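Local coordinates for sortase family protein (Clostridium perfringens, PDB 6IXZ) that probably acts as a class C sortase, a cysteine transpeptidase of the kind that joins pilin subunits into pili, at residues 8-13 with 74-79; 107-112 with 116-121; 172-175 with 179-182. All coordinates share one frame; numbering follows the deposited sequence.

Contact 1. Residues 8-13 with 74-79; sequences VSTISD and PIYYGT
Thr10 and Ile11 of the N-terminal helix 5-18 lie against Pro74 and Tyr76 of strand 71-77, part of the sortase beta-barrel. The helix segment and the strand run at 78° to each other. Their axes come within 8.9 Å.

The contact is mainly apolar. Pro74 is its centre: CB and CD of its ring both meet the helix. Ile11 crosses the CD end of that ring at about a right angle, with Ile11 CG1 3.7 Å from Pro74 CD. Ile11 CD1 reaches the same carbon. The CB of Ile11 does not aim at the strand, but CG1 is set beside the backbone N (chi1 -70°), and this brings the end of the chain onto the proline. Thr10 approaches the other part of the ring at about a right angle, and its methyl CG2 rests 3.8 Å from Pro74 CB. Val60 and Tyr63 of strand 60-66 extend this apolar patch.

The polar groups add little, and no hydrogen bond joins the two segments. Thr10 OG1 is bonded instead to Phe6 O, one turn back in its own helix. The Tyr76 ring comes from the opposite direction and meets the Thr10 methyl obliquely. Its hydroxyl ends between the two branches of the threonine: Tyr76 OH is 3.8 Å from Thr10 OG1 and also 3.8 Å from Thr10 CG2.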
ATOM      1  N   VAL A   8       7.359  14.810   1.323  1.00 36.16           N
ATOM      2  CA  VAL A   8       7.238  15.529   0.038  1.00 35.30           C
ATOM      3  C   VAL A   8       8.521  15.354  -0.792  1.00 39.13           C
ATOM      4  O   VAL A   8       8.488  15.261  -2.011  1.00 32.84           O
ATOM      5  CB  VAL A   8       6.970  17.044   0.256  1.00 32.51           C
ATOM      6  CG1 VAL A   8       8.050  17.651   1.141  1.00 35.14           C
ATOM      7  CG2 VAL A   8       6.911  17.797  -1.074  1.00 30.58           C
ATOM      8  N   SER A   9       9.670  15.352  -0.129  1.00 35.42           N
ATOM      9  CA  SER A   9      10.935  15.303  -0.847  1.00 35.55           C
ATOM     10  C   SER A   9      11.100  13.892  -1.391  1.00 34.08           C
ATOM     11  O   SER A   9      11.719  13.669  -2.447  1.00 32.90           O
ATOM     12  CB  SER A   9      12.092  15.632   0.094  1.00 38.83           C
ATOM     13  OG  SER A   9      13.325  15.538  -0.585  1.00 40.32           O
ATOM     14  N   THR A  10      10.529  12.950  -0.648  1.00 28.59           N
ATOM     15  CA  THR A  10      10.567  11.546  -0.992  1.00 27.38           C
ATOM     16  C   THR A  10       9.788  11.286  -2.266  1.00 24.17           C
ATOM     17  O   THR A  10      10.277  10.622  -3.176  1.00 20.09           O
ATOM     18  CB  THR A  10      10.034  10.694   0.158  1.00 25.06           C
ATOM     19  OG1 THR A  10      10.930  10.818   1.287  1.00 32.97           O
ATOM     20  CG2 THR A  10       9.975   9.219  -0.262  1.00 28.82           C
ATOM     21  N   ILE A  11       8.616  11.877  -2.385  1.00 24.72           N
ATOM     22  CA  ILE A  11       7.829  11.653  -3.590  1.00 25.13           C
ATOM     23  C   ILE A  11       8.549  12.194  -4.813  1.00 29.59           C
ATOM     24  O   ILE A  11       8.532  11.580  -5.879  1.00 30.35           O
ATOM     25  CB  ILE A  11       6.433  12.271  -3.487  1.00 25.88           C
ATOM     26  CG1 ILE A  11       5.588  11.470  -2.475  1.00 23.30           C
ATOM     27  CG2 ILE A  11       5.784  12.285  -4.864  1.00 22.41           C
ATOM     28  CD1 ILE A  11       4.166  11.971  -2.279  1.00 27.18           C
ATOM     29  N   SER A  12       9.158  13.368  -4.667  1.00 34.87           N
ATOM     30  CA  SER A  12       9.914  13.995  -5.761  1.00 32.47           C
ATOM     31  C   SER A  12      11.068  13.129  -6.259  1.00 27.09           C
ATOM     32  O   SER A  12      11.194  12.882  -7.453  1.00 22.87           O
ATOM     33  CB  SER A  12      10.460  15.359  -5.315  1.00 33.62           C
ATOM     34  OG  SER A  12      11.138  15.998  -6.380  1.00 33.28           O
ATOM     35  N   ASP A  13      11.914  12.695  -5.327  1.00 26.49           N
ATOM     36  CA  ASP A  13      12.992  11.756  -5.599  1.00 29.08           C
ATOM     37  C   ASP A  13      12.511  10.548  -6.386  1.00 33.26           C
ATOM     38  O   ASP A  13      13.182  10.095  -7.313  1.00 31.29           O
ATOM     39  CB  ASP A  13      13.556  11.224  -4.274  1.00 32.25           C
ATOM     40  CG  ASP A  13      14.413  12.218  -3.568  1.00 31.11           C
ATOM     41  OD1 ASP A  13      14.918  11.889  -2.468  1.00 30.00           O
ATOM     42  OD2 ASP A  13      14.609  13.307  -4.131  1.00 29.49           O
ATOM     43  N   PRO A  74       4.112   8.947   0.088  1.00 19.89           N
ATOM     44  CA  PRO A  74       4.936   7.846  -0.444  1.00 19.07           C
ATOM     45  C   PRO A  74       4.514   6.542   0.170  1.00 17.03           C
ATOM     46  O   PRO A  74       4.017   6.535   1.290  1.00 17.88           O
ATOM     47  CB  PRO A  74       6.363   8.189   0.005  1.00 18.04           C
ATOM     48  CG  PRO A  74       6.194   9.169   1.115  1.00 19.68           C
ATOM     49  CD  PRO A  74       4.920   9.927   0.820  1.00 17.92           C
ATOM     50  N   ILE A  75       4.737   5.462  -0.553  1.00 17.02           N
ATOM     51  CA  ILE A  75       4.506   4.102  -0.082  1.00 17.05           C
ATOM     52  C   ILE A  75       5.828   3.341  -0.057  1.00 16.70           C
ATOM     53  O   ILE A  75       6.512   3.219  -1.073  1.00 18.00           O
ATOM     54  CB  ILE A  75       3.499   3.359  -0.962  1.00 19.03           C
ATOM     55  CG1 ILE A  75       2.130   4.028  -0.890  1.00 20.89           C
ATOM     56  CG2 ILE A  75       3.343   1.906  -0.524  1.00 21.35           C
ATOM     57  CD1 ILE A  75       1.413   3.949  -2.212  1.00 23.62           C
ATOM     58  N   TYR A  76       6.223   2.936   1.147  1.00 18.76           N
ATOM     59  CA  TYR A  76       7.397   2.112   1.367  1.00 17.13           C
ATOM     60  C   TYR A  76       6.982   0.630   1.343  1.00 20.93           C
ATOM     61  O   TYR A  76       5.841   0.290   1.633  1.00 20.23           O
ATOM     62  CB  TYR A  76       8.025   2.438   2.731  1.00 19.37           C
ATOM     63  CG  TYR A  76       8.522   3.862   2.857  1.00 23.81           C
ATOM     64  CD1 TYR A  76       7.663   4.881   3.236  1.00 24.01           C
ATOM     65  CD2 TYR A  76       9.856   4.192   2.602  1.00 23.43           C
ATOM     66  CE1 TYR A  76       8.113   6.168   3.392  1.00 25.00           C
ATOM     67  CE2 TYR A  76      10.310   5.484   2.764  1.00 24.78           C
ATOM     68  CZ  TYR A  76       9.428   6.471   3.122  1.00 25.03           C
ATOM     69  OH  TYR A  76       9.846   7.776   3.237  1.00 29.35           O
ATOM     70  N   TYR A  77       7.925  -0.255   1.055  1.00 19.12           N
ATOM     71  CA  TYR A  77       7.743  -1.648   1.413  1.00 22.31           C
ATOM     72  C   TYR A  77       8.154  -1.843   2.869  1.00 23.01           C
ATOM     73  O   TYR A  77       9.204  -1.345   3.297  1.00 19.00           O
ATOM     74  CB  TYR A  77       8.555  -2.598   0.524  1.00 22.36           C
ATOM     75  CG  TYR A  77       8.151  -4.033   0.774  1.00 22.59           C
ATOM     76  CD1 TYR A  77       8.882  -4.850   1.653  1.00 25.05           C
ATOM     77  CD2 TYR A  77       6.929  -4.499   0.326  1.00 24.82           C
ATOM     78  CE1 TYR A  77       8.465  -6.135   1.948  1.00 24.21           C
ATOM     79  CE2 TYR A  77       6.504  -5.785   0.608  1.00 24.34           C
ATOM     80  CZ  TYR A  77       7.273  -6.588   1.432  1.00 26.76           C
ATOM     81  OH  TYR A  77       6.814  -7.838   1.742  1.00 24.52           O
ATOM     82  N   GLY A  78       7.323  -2.580   3.601  1.00 20.02           N
ATOM     83  CA  GLY A  78       7.690  -3.075   4.921  1.00 22.73           C
ATOM     84  C   GLY A  78       6.973  -2.269   5.984  1.00 20.46           C
ATOM     85  O   GLY A  78       6.416  -1.225   5.691  1.00 21.93           O
ATOM     86  N   THR A  79       6.877  -2.798   7.197  1.00 23.84           N
ATOM     87  CA  THR A  79       6.185  -2.081   8.274  1.00 21.53           C
ATOM     88  C   THR A  79       6.902  -2.226   9.613  1.00 22.38           C
ATOM     89  O   THR A  79       6.265  -2.211  10.637  1.00 15.73           O
ATOM     90  CB  THR A  79       4.753  -2.611   8.516  1.00 24.47           C
ATOM     91  OG1 THR A  79       4.789  -4.018   8.855  1.00 26.07           O
ATOM     92  CG2 THR A  79       3.827  -2.333   7.302  1.00 23.64           C
TER

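Contact 2. Residues 107-112 with 116-121; sequences LSAHTG and QKLFTD
Ala109 passes Phe119 and Thr111 passes Gln116, with CA-CA distances of 6.0 Å and 5.4 Å, as the chain leaves strand 103-109, makes the short helix 111-114 and doubles back through a type II' beta turn from Lys117 to Thr120. His110, the predicted active-site proton donor/acceptor, is the N-cap of that helix.

The apolar part is on the strand side of His110, from Leu107 to Ala109. Ala109 CB is 3.7 Å from Phe119 CB and sits obliquely to the phenylalanine ring. Leu118 CB is 4.1 Å from Ala109 CB. The edge of the ring is turned to the strand: Leu107 O lies near its plane, 3.6 Å from Phe119 CE2, while Leu107 CB meets the same carbon more loosely. Leu73 of strand 71-77 also packs on Leu118 and Phe119.

The polar part follows the histidine in the chain, at Thr111. At chi1 69°, Thr111 OG1 is held between the backbone N and the carbonyl carbon, and CG2 is turned to the loop. The modelled fit of this methyl against the loop carbonyls is doubtful. One water joins the segments, 2.7 Å from Thr111 OG1 and 2.8 Å from Thr120 OG1, to which it donates. Thr120 OG1 in turn donates to Lys117 O, although that oxygen is less surely placed. At the outer side of the loop, Lys117 NZ forms a salt bridge of 2.7 Å with Asp121 OD2, on its syn side and 24° out of the carboxylate plane.

No direct hydrogen bond crosses between the segments. Between these two segments, then, the loop is held beside the histidine by apolar packing and by one water bridge between two threonine hydroxyls.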
ATOM      1  N   LEU A 107      -1.810  -1.366   3.044  1.00 13.97           N
ATOM      2  CA  LEU A 107      -0.961  -0.220   3.246  1.00 14.65           C
ATOM      3  C   LEU A 107      -1.182   0.330   4.651  1.00 13.46           C
ATOM      4  O   LEU A 107      -2.283   0.758   4.990  1.00 12.33           O
ATOM      5  CB  LEU A 107      -1.246   0.855   2.175  1.00 15.93           C
ATOM      6  CG  LEU A 107      -1.267   0.380   0.729  1.00 17.11           C
ATOM      7  CD1 LEU A 107      -1.702   1.477  -0.252  1.00 16.10           C
ATOM      8  CD2 LEU A 107       0.076  -0.208   0.332  1.00 17.91           C
ATOM      9  N   SER A 108      -0.157   0.181   5.497  1.00 16.26           N
ATOM     10  CA  SER A 108      -0.252   0.453   6.948  1.00 14.63           C
ATOM     11  C   SER A 108       0.357   1.811   7.338  1.00 14.47           C
ATOM     12  O   SER A 108       1.480   2.135   6.976  1.00 14.35           O
ATOM     13  CB  SER A 108       0.497  -0.637   7.743  1.00 15.30           C
ATOM     14  OG  SER A 108       0.125  -0.613   9.109  1.00 17.17           O
ATOM     15  N   ALA A 109      -0.379   2.543   8.162  1.00 15.75           N
ATOM     16  CA  ALA A 109      -0.024   3.876   8.600  1.00 19.62           C
ATOM     17  C   ALA A 109      -0.116   3.892  10.095  1.00 17.90           C
ATOM     18  O   ALA A 109      -1.110   3.421  10.635  1.00 19.28           O
ATOM     19  CB  ALA A 109      -0.996   4.897   8.042  1.00 21.63           C
ATOM     20  N   HIS A 110       0.909   4.431  10.754  1.00 16.59           N
ATOM     21  CA  HIS A 110       0.919   4.577  12.223  1.00 18.62           C
ATOM     22  C   HIS A 110       1.303   6.008  12.627  1.00 16.62           C
ATOM     23  O   HIS A 110       2.464   6.333  12.645  1.00 19.29           O
ATOM     24  CB  HIS A 110       1.884   3.573  12.892  1.00 16.91           C
ATOM     25  CG  HIS A 110       1.581   3.317  14.338  1.00 18.06           C
ATOM     26  ND1 HIS A 110       1.136   4.299  15.191  1.00 18.52           N
ATOM     27  CD2 HIS A 110       1.600   2.175  15.066  1.00 22.78           C
ATOM     28  CE1 HIS A 110       0.937   3.789  16.390  1.00 21.09           C
ATOM     29  NE2 HIS A 110       1.154   2.487  16.326  1.00 22.31           N
ATOM     30  N   THR A 111       0.314   6.842  12.958  1.00 17.43           N
ATOM     31  CA  THR A 111       0.561   8.243  13.249  1.00 18.05           C
ATOM     32  C   THR A 111       1.181   8.425  14.649  1.00 18.98           C
ATOM     33  O   THR A 111       1.962   9.330  14.861  1.00 17.45           O
ATOM     34  CB  THR A 111      -0.699   9.122  13.132  1.00 22.00           C
ATOM     35  OG1 THR A 111      -1.619   8.820  14.185  1.00 36.17           O
ATOM     36  CG2 THR A 111      -1.377   8.982  11.796  1.00 16.20           C
ATOM     37  N   GLY A 112       0.935   7.494  15.552  1.00 23.32           N
ATOM     38  CA  GLY A 112       1.672   7.465  16.828  1.00 24.03           C
ATOM     39  C   GLY A 112       3.178   7.388  16.679  1.00 23.32           C
ATOM     40  O   GLY A 112       3.909   7.943  17.491  1.00 20.42           O
ATOM     41  N   GLN A 116       2.563  12.330  12.364  1.00 20.10           N
ATOM     42  CA  GLN A 116       2.023  13.002  11.154  1.00 23.66           C
ATOM     43  C   GLN A 116       0.640  12.363  10.897  1.00 24.49           C
ATOM     44  O   GLN A 116       0.401  11.213  11.287  1.00 23.87           O
ATOM     45  CB  GLN A 116       2.926  12.736   9.916  1.00 24.92           C
ATOM     46  CG  GLN A 116       4.343  13.327   9.973  1.00 22.92           C
ATOM     47  CD  GLN A 116       4.364  14.845   9.933  1.00 31.76           C
ATOM     48  OE1 GLN A 116       3.476  15.461   9.343  1.00 34.80           O
ATOM     49  NE2 GLN A 116       5.421  15.459  10.500  1.00 34.44           N
ATOM     50  N   LYS A 117      -0.259  13.080  10.240  1.00 21.08           N
ATOM     51  CA  LYS A 117      -1.643  12.616  10.132  1.00 25.33           C
ATOM     52  C   LYS A 117      -1.735  11.333   9.322  1.00 21.10           C
ATOM     53  O   LYS A 117      -2.512  10.423   9.651  1.00 18.97           O
ATOM     54  CB  LYS A 117      -2.529  13.689   9.501  1.00 28.99           C
ATOM     55  CG  LYS A 117      -2.969  14.762  10.494  1.00 34.53           C
ATOM     56  CD  LYS A 117      -3.888  15.797   9.865  1.00 36.22           C
ATOM     57  CE  LYS A 117      -5.086  15.165   9.172  1.00 40.27           C
ATOM     58  NZ  LYS A 117      -6.197  16.141   8.981  1.00 39.47           N
ATOM     59  N   LEU A 118      -0.921  11.253   8.271  1.00 21.52           N
ATOM     60  CA  LEU A 118      -0.896  10.082   7.369  1.00 20.06           C
ATOM     61  C   LEU A 118      -2.296   9.626   6.940  1.00 17.37           C
ATOM     62  O   LEU A 118      -2.894  10.261   6.064  1.00 17.82           O
ATOM     63  CB  LEU A 118      -0.080   8.925   7.975  1.00 24.81           C
ATOM     64  CG  LEU A 118       1.405   9.212   8.270  1.00 23.64           C
ATOM     65  CD1 LEU A 118       2.131   7.946   8.723  1.00 25.64           C
ATOM     66  CD2 LEU A 118       2.111   9.796   7.084  1.00 22.83           C
ATOM     67  N   PHE A 119      -2.772   8.477   7.432  1.00 17.17           N
ATOM     68  CA  PHE A 119      -4.074   7.958   7.009  1.00 17.65           C
ATOM     69  C   PHE A 119      -5.174   8.254   8.015  1.00 17.36           C
ATOM     70  O   PHE A 119      -6.244   7.611   7.976  1.00 19.33           O
ATOM     71  CB  PHE A 119      -4.057   6.444   6.778  1.00 19.84           C
ATOM     72  CG  PHE A 119      -3.496   6.010   5.461  1.00 19.33           C
ATOM     73  CD1 PHE A 119      -3.292   6.906   4.425  1.00 20.60           C
ATOM     74  CD2 PHE A 119      -3.334   4.655   5.207  1.00 18.78           C
ATOM     75  CE1 PHE A 119      -2.796   6.472   3.211  1.00 20.68           C
ATOM     76  CE2 PHE A 119      -2.811   4.213   4.005  1.00 18.52           C
ATOM     77  CZ  PHE A 119      -2.579   5.122   2.987  1.00 19.79           C
ATOM     78  N   THR A 120      -4.924   9.187   8.929  1.00 14.42           N
ATOM     79  CA  THR A 120      -5.919   9.506   9.970  1.00 17.99           C
ATOM     80  C   THR A 120      -7.315   9.800   9.423  1.00 21.08           C
ATOM     81  O   THR A 120      -8.303   9.211   9.875  1.00 21.66           O
ATOM     82  CB  THR A 120      -5.441  10.662  10.861  1.00 19.92           C
ATOM     83  OG1 THR A 120      -4.318  10.213  11.652  1.00 21.74           O
ATOM     84  CG2 THR A 120      -6.562  11.161  11.784  1.00 23.33           C
ATOM     85  N   ASP A 121      -7.387  10.616   8.376  1.00 20.24           N
ATOM     86  CA  ASP A 121      -8.672  11.035   7.849  1.00 20.67           C
ATOM     87  C   ASP A 121      -9.406   9.980   6.992  1.00 24.00           C
ATOM     88  O   ASP A 121     -10.475  10.276   6.437  1.00 24.36           O
ATOM     89  CB  ASP A 121      -8.490  12.331   7.059  1.00 19.69           C
ATOM     90  CG  ASP A 121      -8.241  13.529   7.969  1.00 21.53           C
ATOM     91  OD1 ASP A 121      -8.528  13.440   9.186  1.00 24.76           O
ATOM     92  OD2 ASP A 121      -7.734  14.547   7.496  1.00 25.42           O
TER
HETATM   93  O   HOH W   1      -4.154   8.093  13.474  1.00 23.59           O

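Contact 3. Residues 172-175 with 179-182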
ATOM      1  N   CYS A 172      -3.964   2.813  12.501  1.00 20.34           N
ATOM      2  CA  CYS A 172      -4.281   2.653  13.926  1.00 22.44           C
ATOM      3  C   CYS A 172      -5.414   3.594  14.354  1.00 24.04           C
ATOM      4  O   CYS A 172      -5.608   4.660  13.766  1.00 24.69           O
ATOM      5  CB  CYS A 172      -3.066   2.916  14.792  1.00 23.99           C
ATOM      6  SG  CYS A 172      -1.715   1.825  14.437  1.00 26.00           S
ATOM      7  N   TYR A 173      -6.171   3.177  15.365  1.00 22.21           N
ATOM      8  CA  TYR A 173      -7.504   3.710  15.617  1.00 25.05           C
ATOM      9  C   TYR A 173      -7.894   3.341  17.040  1.00 26.87           C
ATOM     10  O   TYR A 173      -7.292   2.441  17.615  1.00 26.19           O
ATOM     11  CB  TYR A 173      -8.502   3.128  14.608  1.00 25.62           C
ATOM     12  CG  TYR A 173      -9.852   3.810  14.610  1.00 25.61           C
ATOM     13  CD1 TYR A 173     -10.054   4.999  13.931  1.00 28.67           C
ATOM     14  CD2 TYR A 173     -10.899   3.293  15.344  1.00 29.13           C
ATOM     15  CE1 TYR A 173     -11.266   5.667  14.005  1.00 32.29           C
ATOM     16  CE2 TYR A 173     -12.126   3.918  15.383  1.00 33.61           C
ATOM     17  CZ  TYR A 173     -12.313   5.095  14.704  1.00 33.39           C
ATOM     18  OH  TYR A 173     -13.543   5.712  14.773  1.00 34.17           O
ATOM     19  N   PRO A 174      -8.721   4.175  17.692  1.00 29.87           N
ATOM     20  CA  PRO A 174      -9.026   5.558  17.335  1.00 31.24           C
ATOM     21  C   PRO A 174      -7.838   6.493  17.478  1.00 30.10           C
ATOM     22  O   PRO A 174      -6.803   6.105  18.018  1.00 26.74           O
ATOM     23  CB  PRO A 174     -10.127   5.962  18.329  1.00 31.49           C
ATOM     24  CG  PRO A 174     -10.023   5.007  19.447  1.00 34.31           C
ATOM     25  CD  PRO A 174      -9.456   3.735  18.889  1.00 32.76           C
ATOM     26  N   TYR A 175      -8.018   7.729  17.016  1.00 30.31           N
ATOM     27  CA  TYR A 175      -6.913   8.665  16.870  1.00 29.46           C
ATOM     28  C   TYR A 175      -6.255   9.000  18.205  1.00 31.41           C
ATOM     29  O   TYR A 175      -6.887   9.562  19.081  1.00 28.86           O
ATOM     30  CB  TYR A 175      -7.387   9.953  16.200  1.00 30.11           C
ATOM     31  CG  TYR A 175      -6.318  11.021  16.163  1.00 29.09           C
ATOM     32  CD1 TYR A 175      -5.337  11.021  15.174  1.00 29.83           C
ATOM     33  CD2 TYR A 175      -6.265  12.007  17.140  1.00 33.18           C
ATOM     34  CE1 TYR A 175      -4.336  11.976  15.154  1.00 35.22           C
ATOM     35  CE2 TYR A 175      -5.286  12.981  17.117  1.00 37.10           C
ATOM     36  CZ  TYR A 175      -4.323  12.962  16.123  1.00 34.81           C
ATOM     37  OH  TYR A 175      -3.345  13.923  16.100  1.00 39.16           O
ATOM     38  N   THR A 179      -5.366   1.406  19.555  1.00 24.21           N
ATOM     39  CA  THR A 179      -5.647   0.157  20.210  1.00 33.27           C
ATOM     40  C   THR A 179      -6.365  -0.793  19.241  1.00 36.26           C
ATOM     41  O   THR A 179      -6.320  -2.023  19.401  1.00 30.22           O
ATOM     42  CB  THR A 179      -6.464   0.465  21.478  1.00 34.51           C
ATOM     43  OG1 THR A 179      -5.836  -0.141  22.615  1.00 43.63           O
ATOM     44  CG2 THR A 179      -7.876   0.042  21.338  1.00 36.88           C
ATOM     45  N   GLU A 180      -6.902  -0.220  18.159  1.00 31.87           N
ATOM     46  CA  GLU A 180      -7.396  -1.001  17.023  1.00 31.93           C
ATOM     47  C   GLU A 180      -6.717  -0.579  15.718  1.00 26.07           C
ATOM     48  O   GLU A 180      -5.832   0.298  15.712  1.00 25.40           O
ATOM     49  CB  GLU A 180      -8.903  -0.828  16.857  1.00 33.40           C
ATOM     50  CG  GLU A 180      -9.600  -0.230  18.052  1.00 44.77           C
ATOM     51  CD  GLU A 180     -10.483  -1.230  18.748  1.00 51.99           C
ATOM     52  OE1 GLU A 180      -9.977  -2.319  19.111  1.00 52.56           O
ATOM     53  OE2 GLU A 180     -11.678  -0.914  18.926  1.00 55.78           O
ATOM     54  N   ARG A 181      -7.167  -1.219  14.637  1.00 25.25           N
ATOM     55  CA  ARG A 181      -6.882  -0.835  13.251  1.00 21.70           C
ATOM     56  C   ARG A 181      -8.200  -0.606  12.543  1.00 22.22           C
ATOM     57  O   ARG A 181      -9.065  -1.483  12.564  1.00 23.17           O
ATOM     58  CB  ARG A 181      -6.217  -1.980  12.502  1.00 24.09           C
ATOM     59  CG  ARG A 181      -4.954  -2.549  13.100  1.00 27.94           C
ATOM     60  CD  ARG A 181      -4.900  -4.026  12.729  1.00 36.43           C
ATOM     61  NE  ARG A 181      -3.625  -4.363  12.127  1.00 39.63           N
ATOM     62  CZ  ARG A 181      -3.307  -5.559  11.660  1.00 37.93           C
ATOM     63  NH1 ARG A 181      -4.198  -6.551  11.702  1.00 39.66           N
ATOM     64  NH2 ARG A 181      -2.112  -5.734  11.102  1.00 35.24           N
ATOM     65  N   LEU A 182      -8.333   0.561  11.916  1.00 20.81           N
ATOM     66  CA  LEU A 182      -9.400   0.837  10.957  1.00 20.86           C
ATOM     67  C   LEU A 182      -8.957   0.451   9.556  1.00 20.81           C
ATOM     68  O   LEU A 182      -7.863   0.816   9.111  1.00 20.52           O
ATOM     69  CB  LEU A 182      -9.762   2.326  11.016  1.00 21.83           C
ATOM     70  CG  LEU A 182     -10.659   2.892   9.905  1.00 24.15           C
ATOM     71  CD1 LEU A 182     -12.079   2.355  10.039  1.00 25.63           C
ATOM     72  CD2 LEU A 182     -10.673   4.408  10.006  1.00 24.09           C
TER
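The Tyr173 ring has Pro174 CB over the centre of one face, 4.0 Å above its plane, and meets Leu182 CB obliquely across the hairpin, with Tyr173 CG 3.9 Å from that carbon. The peptide bond before Pro174 is cis, which folds the proline ring back over the tyrosine. Tyr173 CG is turned opposite to its own backbone N (chi1 -169°), which takes the ring obliquely across Leu182, whose CD2 also touches Tyr173 CD1. Val149 of strand 138-150 packs against both Tyr173 and Leu182.

The two strands form the antiparallel beta hairpin of 165-173 and 180-188, at the end that carries the sortase active-site cysteine. Tyr173 and Glu180 are a hydrogen-bonded pair. Glu180 N donates to Tyr173 O at 2.7 Å with an N-H...O angle of 164°. The return bond, from Tyr173 N to Glu180 O, is weak. Thr179 N makes a second, weak bond to Tyr173 O, so one carbonyl takes two donors at the turn end of the hairpin. The aliphatic part of Glu180 lies beside this junction, with CG 4.1 Å from Pro174 CD.

Cys172 and Arg181 are a non-hydrogen-bonded pair, and their side chains share the face that does not bear Tyr173 and Glu180. Cys172 is the predicted acyl-thioester nucleophile. An arginine next to the cysteine on the following strand is the usual sortase layout, and the place of Arg181 is consistent with this, though its guanidinium is not in contact with the sulfur: Arg181 NE is 6.9 Å from Cys172 SG. The strands also meet here through the backbone: Cys172 CA makes a CA-H...O contact of 3.3 Å with Glu180 O.

From the N terminus, contact 1 comes first: it closes a loop of 60 residues and sets helix 5-18 against strand 71-77. Contacts 2 and 3 follow in series, each closing a loop of three residues. Contact 2 sets the loop after helix 111-114 against the end of strand 103-109; contact 3 closes the hairpin of 165-173 and 180-188. None nests in or crosses another. Contact 1 touches contact 2 through Ile75 on Leu107 and Thr79 on Ser108. Contacts 2 and 3 meet on the neighbouring strands 103-109 and 165-173. There His110 CD2 is 3.4 Å from Cys172 SG, bringing the two predicted active-site residues together, and Thr120 packs on Tyr175. Contacts 1 and 3 do not touch.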